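Local coordinates for viral structural protein 4 (Bombyx mori cytoplasmic polyhedrosis virus, PDB 6TZ0) that binds GTP and associates with the viral RNA-dependent RNA polymerase, probably serving as an NTPase cofactor in transcription of the double-stranded RNA genome, at residues A338-Y352 against R483-D495. Sequence-based numbering, arbitrary orientation.
Sequences AVVSTNVINATLVVY and RTLIVEGHFNAQD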
loop_
_atom_site.group_PDB
_atom_site.type_symbol
_atom_site.label_atom_id
_atom_site.label_comp_id
_atom_site.label_asym_id
_atom_site.label_seq_id
_atom_site.Cartn_x
_atom_site.Cartn_y
_atom_site.Cartn_z
ATOM N N ALA B 338 17.503 19.463 9.988
ATOM C CA ALA B 338 16.299 20.054 10.575
ATOM C C ALA B 338 16.612 21.294 11.412
ATOM O O ALA B 338 15.782 22.200 11.502
ATOM C CB ALA B 338 15.560 19.019 11.420
ATOM N N VAL B 339 17.791 21.343 12.033
ATOM C CA VAL B 339 18.191 22.512 12.817
ATOM C C VAL B 339 18.432 23.715 11.914
ATOM O O VAL B 339 18.015 24.836 12.226
ATOM C CB VAL B 339 19.432 22.172 13.668
ATOM C CG1 VAL B 339 20.056 23.412 14.271
ATOM C CG2 VAL B 339 19.044 21.262 14.781
ATOM N N VAL B 340 19.072 23.498 10.767
ATOM C CA VAL B 340 19.439 24.613 9.899
ATOM C C VAL B 340 18.228 25.177 9.158
ATOM O O VAL B 340 18.059 26.399 9.087
ATOM C CB VAL B 340 20.555 24.164 8.937
ATOM C CG1 VAL B 340 20.800 25.187 7.852
ATOM C CG2 VAL B 340 21.830 23.957 9.710
ATOM N N SER B 341 17.348 24.317 8.649
ATOM C CA SER B 341 16.407 24.717 7.606
ATOM C C SER B 341 15.299 25.623 8.134
ATOM O O SER B 341 14.804 25.448 9.250
ATOM C CB SER B 341 15.773 23.489 6.962
ATOM O OG SER B 341 14.853 22.882 7.846
ATOM N N THR B 342 14.909 26.592 7.308
ATOM C CA THR B 342 13.883 27.572 7.635
ATOM C C THR B 342 12.472 27.083 7.354
ATOM O O THR B 342 11.513 27.785 7.688
ATOM C CB THR B 342 14.125 28.865 6.853
ATOM O OG1 THR B 342 14.129 28.578 5.450
ATOM C CG2 THR B 342 15.451 29.488 7.245
ATOM N N ASN B 343 12.318 25.913 6.746
ATOM C CA ASN B 343 11.007 25.352 6.472
ATOM C C ASN B 343 10.466 24.566 7.656
ATOM O O ASN B 343 9.285 24.210 7.667
ATOM C CB ASN B 343 11.087 24.441 5.244
ATOM C CG ASN B 343 9.748 24.228 4.580
ATOM O OD1 ASN B 343 8.760 24.866 4.924
ATOM N ND2 ASN B 343 9.705 23.305 3.630
ATOM N N VAL B 344 11.297 24.298 8.651
ATOM C CA VAL B 344 10.913 23.541 9.832
ATOM C C VAL B 344 10.710 24.517 10.977
ATOM O O VAL B 344 11.600 25.319 11.281
ATOM C CB VAL B 344 11.982 22.490 10.179
ATOM C CG1 VAL B 344 11.691 21.848 11.501
ATOM C CG2 VAL B 344 12.042 21.437 9.095
ATOM N N ILE B 345 9.538 24.467 11.607
ATOM C CA ILE B 345 9.263 25.393 12.700
ATOM C C ILE B 345 9.937 24.933 13.986
ATOM O O ILE B 345 10.637 25.712 14.637
ATOM C CB ILE B 345 7.747 25.589 12.882
ATOM C CG1 ILE B 345 7.168 26.300 11.662
ATOM C CG2 ILE B 345 7.456 26.391 14.134
ATOM C CD1 ILE B 345 5.673 26.379 11.638
ATOM N N ASN B 346 9.759 23.671 14.369
ATOM C CA ASN B 346 10.380 23.129 15.573
ATOM C C ASN B 346 11.181 21.881 15.235
ATOM O O ASN B 346 10.687 20.997 14.531
ATOM C CB ASN B 346 9.339 22.785 16.638
ATOM C CG ASN B 346 8.555 23.983 17.092
ATOM O OD1 ASN B 346 7.337 24.024 16.957
ATOM N ND2 ASN B 346 9.250 24.977 17.624
ATOM N N ALA B 347 12.407 21.805 15.751
ATOM C CA ALA B 347 13.288 20.661 15.550
ATOM C C ALA B 347 13.650 20.069 16.901
ATOM O O ALA B 347 14.043 20.798 17.814
ATOM C CB ALA B 347 14.552 21.061 14.790
ATOM N N THR B 348 13.519 18.753 17.029
ATOM C CA THR B 348 13.710 18.089 18.312
ATOM C C THR B 348 14.484 16.797 18.101
ATOM O O THR B 348 14.203 16.053 17.160
ATOM C CB THR B 348 12.354 17.809 18.976
ATOM O OG1 THR B 348 11.594 19.018 19.047
ATOM C CG2 THR B 348 12.533 17.270 20.381
ATOM N N LEU B 349 15.470 16.546 18.958
ATOM C CA LEU B 349 16.208 15.290 18.977
ATOM C C LEU B 349 15.850 14.536 20.246
ATOM O O LEU B 349 16.063 15.044 21.349
ATOM C CB LEU B 349 17.715 15.525 18.923
ATOM C CG LEU B 349 18.575 14.265 18.851
ATOM C CD1 LEU B 349 18.354 13.574 17.528
ATOM C CD2 LEU B 349 20.036 14.575 19.068
ATOM N N VAL B 350 15.320 13.328 20.093
ATOM C CA VAL B 350 15.026 12.461 21.227
ATOM C C VAL B 350 16.194 11.507 21.412
ATOM O O VAL B 350 16.579 10.796 20.478
ATOM C CB VAL B 350 13.711 11.696 21.028
ATOM C CG1 VAL B 350 13.466 10.767 22.201
ATOM C CG2 VAL B 350 12.572 12.663 20.892
ATOM N N VAL B 351 16.763 11.492 22.614
ATOM C CA VAL B 351 17.922 10.670 22.937
ATOM C C VAL B 351 17.531 9.719 24.056
ATOM O O VAL B 351 17.249 10.154 25.176
ATOM C CB VAL B 351 19.128 11.520 23.349
ATOM C CG1 VAL B 351 20.281 10.628 23.742
ATOM C CG2 VAL B 351 19.529 12.439 22.227
ATOM N N TYR B 352 17.518 8.424 23.762
ATOM C CA TYR B 352 17.275 7.407 24.771
ATOM C C TYR B 352 18.591 6.865 25.307
ATOM O O TYR B 352 19.575 6.740 24.578
ATOM C CB TYR B 352 16.458 6.245 24.220
ATOM C CG TYR B 352 15.053 6.606 23.847
ATOM C CD1 TYR B 352 14.112 6.858 24.821
ATOM C CD2 TYR B 352 14.655 6.639 22.522
ATOM C CE1 TYR B 352 12.827 7.180 24.493
ATOM C CE2 TYR B 352 13.365 6.944 22.183
ATOM C CZ TYR B 352 12.456 7.217 23.177
ATOM O OH TYR B 352 11.162 7.525 22.860
ATOM N N ARG B 483 13.519 27.057 19.920
ATOM C CA ARG B 483 13.142 26.395 18.677
ATOM C C ARG B 483 13.688 24.974 18.609
ATOM O O ARG B 483 12.976 24.042 18.218
ATOM C CB ARG B 483 13.636 27.216 17.489
ATOM C CG ARG B 483 13.369 26.557 16.176
ATOM C CD ARG B 483 13.903 27.331 15.012
ATOM N NE ARG B 483 13.680 26.587 13.782
ATOM C CZ ARG B 483 14.543 25.710 13.286
ATOM N NH1 ARG B 483 15.686 25.483 13.909
ATOM N NH2 ARG B 483 14.269 25.070 12.163
ATOM N N THR B 484 14.950 24.788 18.979
ATOM C CA THR B 484 15.593 23.484 18.930
ATOM C C THR B 484 15.660 22.913 20.339
ATOM O O THR B 484 16.295 23.499 21.218
ATOM C CB THR B 484 16.988 23.585 18.319
ATOM O OG1 THR B 484 17.801 24.426 19.135
ATOM C CG2 THR B 484 16.914 24.190 16.933
ATOM N N LEU B 485 15.005 21.775 20.547
ATOM C CA LEU B 485 15.002 21.080 21.824
ATOM C C LEU B 485 15.768 19.770 21.736
ATOM O O LEU B 485 15.838 19.134 20.682
ATOM C CB LEU B 485 13.583 20.770 22.299
ATOM C CG LEU B 485 12.673 21.882 22.793
ATOM C CD1 LEU B 485 11.290 21.324 23.042
ATOM C CD2 LEU B 485 13.232 22.490 24.063
ATOM N N ILE B 486 16.339 19.374 22.868
ATOM C CA ILE B 486 16.944 18.063 23.044
ATOM C C ILE B 486 16.279 17.440 24.258
ATOM O O ILE B 486 16.455 17.923 25.384
ATOM C CB ILE B 486 18.463 18.138 23.224
ATOM C CG1 ILE B 486 19.117 18.639 21.941
ATOM C CG2 ILE B 486 19.018 16.781 23.593
ATOM C CD1 ILE B 486 20.552 18.987 22.115
ATOM N N VAL B 487 15.507 16.385 24.036
ATOM C CA VAL B 487 14.692 15.766 25.071
ATOM C C VAL B 487 15.218 14.361 25.317
ATOM O O VAL B 487 15.487 13.620 24.365
ATOM C CB VAL B 487 13.208 15.742 24.663
ATOM C CG1 VAL B 487 12.365 15.092 25.732
ATOM C CG2 VAL B 487 12.718 17.147 24.378
ATOM N N GLU B 488 15.383 14.001 26.582
ATOM C CA GLU B 488 15.833 12.676 26.968
ATOM C C GLU B 488 14.642 11.815 27.373
ATOM O O GLU B 488 13.621 12.308 27.851
ATOM C CB GLU B 488 16.818 12.774 28.126
ATOM C CG GLU B 488 18.039 13.598 27.841
ATOM C CD GLU B 488 18.918 13.733 29.061
ATOM O OE1 GLU B 488 18.530 13.221 30.129
ATOM O OE2 GLU B 488 19.985 14.366 28.962
ATOM N N GLY B 489 14.784 10.505 27.174
ATOM C CA GLY B 489 13.735 9.573 27.523
ATOM C C GLY B 489 14.309 8.328 28.167
ATOM O O GLY B 489 15.514 8.088 28.126
ATOM N N HIS B 490 13.427 7.539 28.774
ATOM C CA HIS B 490 13.859 6.304 29.409
ATOM C C HIS B 490 13.519 5.040 28.640
ATOM O O HIS B 490 14.223 4.045 28.805
ATOM C CB HIS B 490 13.276 6.162 30.817
ATOM C CG HIS B 490 13.903 7.060 31.833
ATOM N ND1 HIS B 490 13.257 8.153 32.363
ATOM C CD2 HIS B 490 15.136 7.047 32.387
ATOM C CE1 HIS B 490 14.047 8.744 33.241
ATOM N NE2 HIS B 490 15.200 8.103 33.260
ATOM N N PHE B 491 12.476 5.040 27.814
ATOM C CA PHE B 491 12.058 3.806 27.162
ATOM C C PHE B 491 11.250 4.114 25.913
ATOM O O PHE B 491 10.702 5.205 25.761
ATOM C CB PHE B 491 11.277 2.901 28.121
ATOM C CG PHE B 491 10.102 3.558 28.793
ATOM C CD1 PHE B 491 10.259 4.206 30.006
ATOM C CD2 PHE B 491 8.836 3.479 28.246
ATOM C CE1 PHE B 491 9.193 4.796 30.633
ATOM C CE2 PHE B 491 7.762 4.064 28.876
ATOM C CZ PHE B 491 7.945 4.723 30.072
ATOM N N ASN B 492 11.174 3.119 25.027
ATOM C CA ASN B 492 10.662 3.325 23.677
ATOM C C ASN B 492 9.160 3.545 23.608
ATOM O O ASN B 492 8.667 3.918 22.542
ATOM C CB ASN B 492 11.003 2.142 22.773
ATOM C CG ASN B 492 12.475 2.018 22.509
ATOM O OD1 ASN B 492 13.081 0.997 22.805
ATOM N ND2 ASN B 492 13.066 3.065 21.956
ATOM N N ALA B 493 8.414 3.317 24.687
ATOM C CA ALA B 493 6.982 3.578 24.632
ATOM C C ALA B 493 6.669 5.063 24.692
ATOM O O ALA B 493 5.530 5.454 24.432
ATOM C CB ALA B 493 6.261 2.854 25.764
ATOM N N GLN B 494 7.649 5.894 25.020
ATOM C CA GLN B 494 7.503 7.336 24.973
ATOM C C GLN B 494 7.631 7.900 23.566
ATOM O O GLN B 494 7.519 9.113 23.400
ATOM C CB GLN B 494 8.537 7.971 25.894
ATOM C CG GLN B 494 8.291 7.646 27.340
ATOM C CD GLN B 494 9.374 8.148 28.243
ATOM O OE1 GLN B 494 10.380 8.675 27.787
ATOM N NE2 GLN B 494 9.177 7.991 29.539
ATOM N N ASP B 495 7.839 7.055 22.555
ATOM C CA ASP B 495 7.851 7.515 21.171
ATOM C C ASP B 495 6.495 8.039 20.734
ATOM O O ASP B 495 6.419 8.908 19.861
ATOM C CB ASP B 495 8.281 6.377 20.252
ATOM C CG ASP B 495 9.733 6.027 20.406
ATOM O OD1 ASP B 495 10.523 6.931 20.735
ATOM O OD2 ASP B 495 10.086 4.852 20.196
#
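Thr348 packs on Leu485 and Val487 where strands 347-352 and 484-489 pair in parallel, at the heart of a five-stranded parallel sheet of P-loop NTPase type; the first strand leads into the GTP-binding loop around Lys359. Five main-chain hydrogen bonds of ordinary length, from Leu485 N to Ala347 O through Gly489 N to Val351 O, join them. Beta-branched and aliphatic residues suit such a buried sheet. Thr348 and Leu485 run alongside one another on one face, and Thr348 CG2 also meets Val487 CG2, 4.0 Å off. On the other face are Leu349, Ile486 and Val351, together with Glu488, whose carboxylate accepts a hydrogen bond from His380 and lies close to Lys359 and Thr360 of the GTP site.

At the C-terminal ends of the strands, Tyr352 carries its ring past Gly489 into the turn formed by residues 490-495. The CD1 side of the ring lies against the backbone of Gly489, which has no side chain to intervene. Asn492 ND2 sits over one ring face, displaced toward the rim, its amide turned 68° from the ring plane, while Val350 CG1 covers the opposite face, also near the rim.

Arg483 closes the other end. With CG anti to the backbone N (chi1 176°) and the chain extended to NE, its long side chain carries a guanidinium with several donors to the carbonyls at the C-terminal end of helix 326-340, which would probably favour a positive charge, and to Val344 beyond. Arg483 NH1 donates to Val339 O at 2.9 Å, tilted from the guanidinium plane, and has a weak second partner in Gln376. Arg483 NH2 reaches Ala338 O weakly, but binds Val344 O at 2.8 Å with an N-H...O angle of 162°, the acceptor lying in the guanidinium plane.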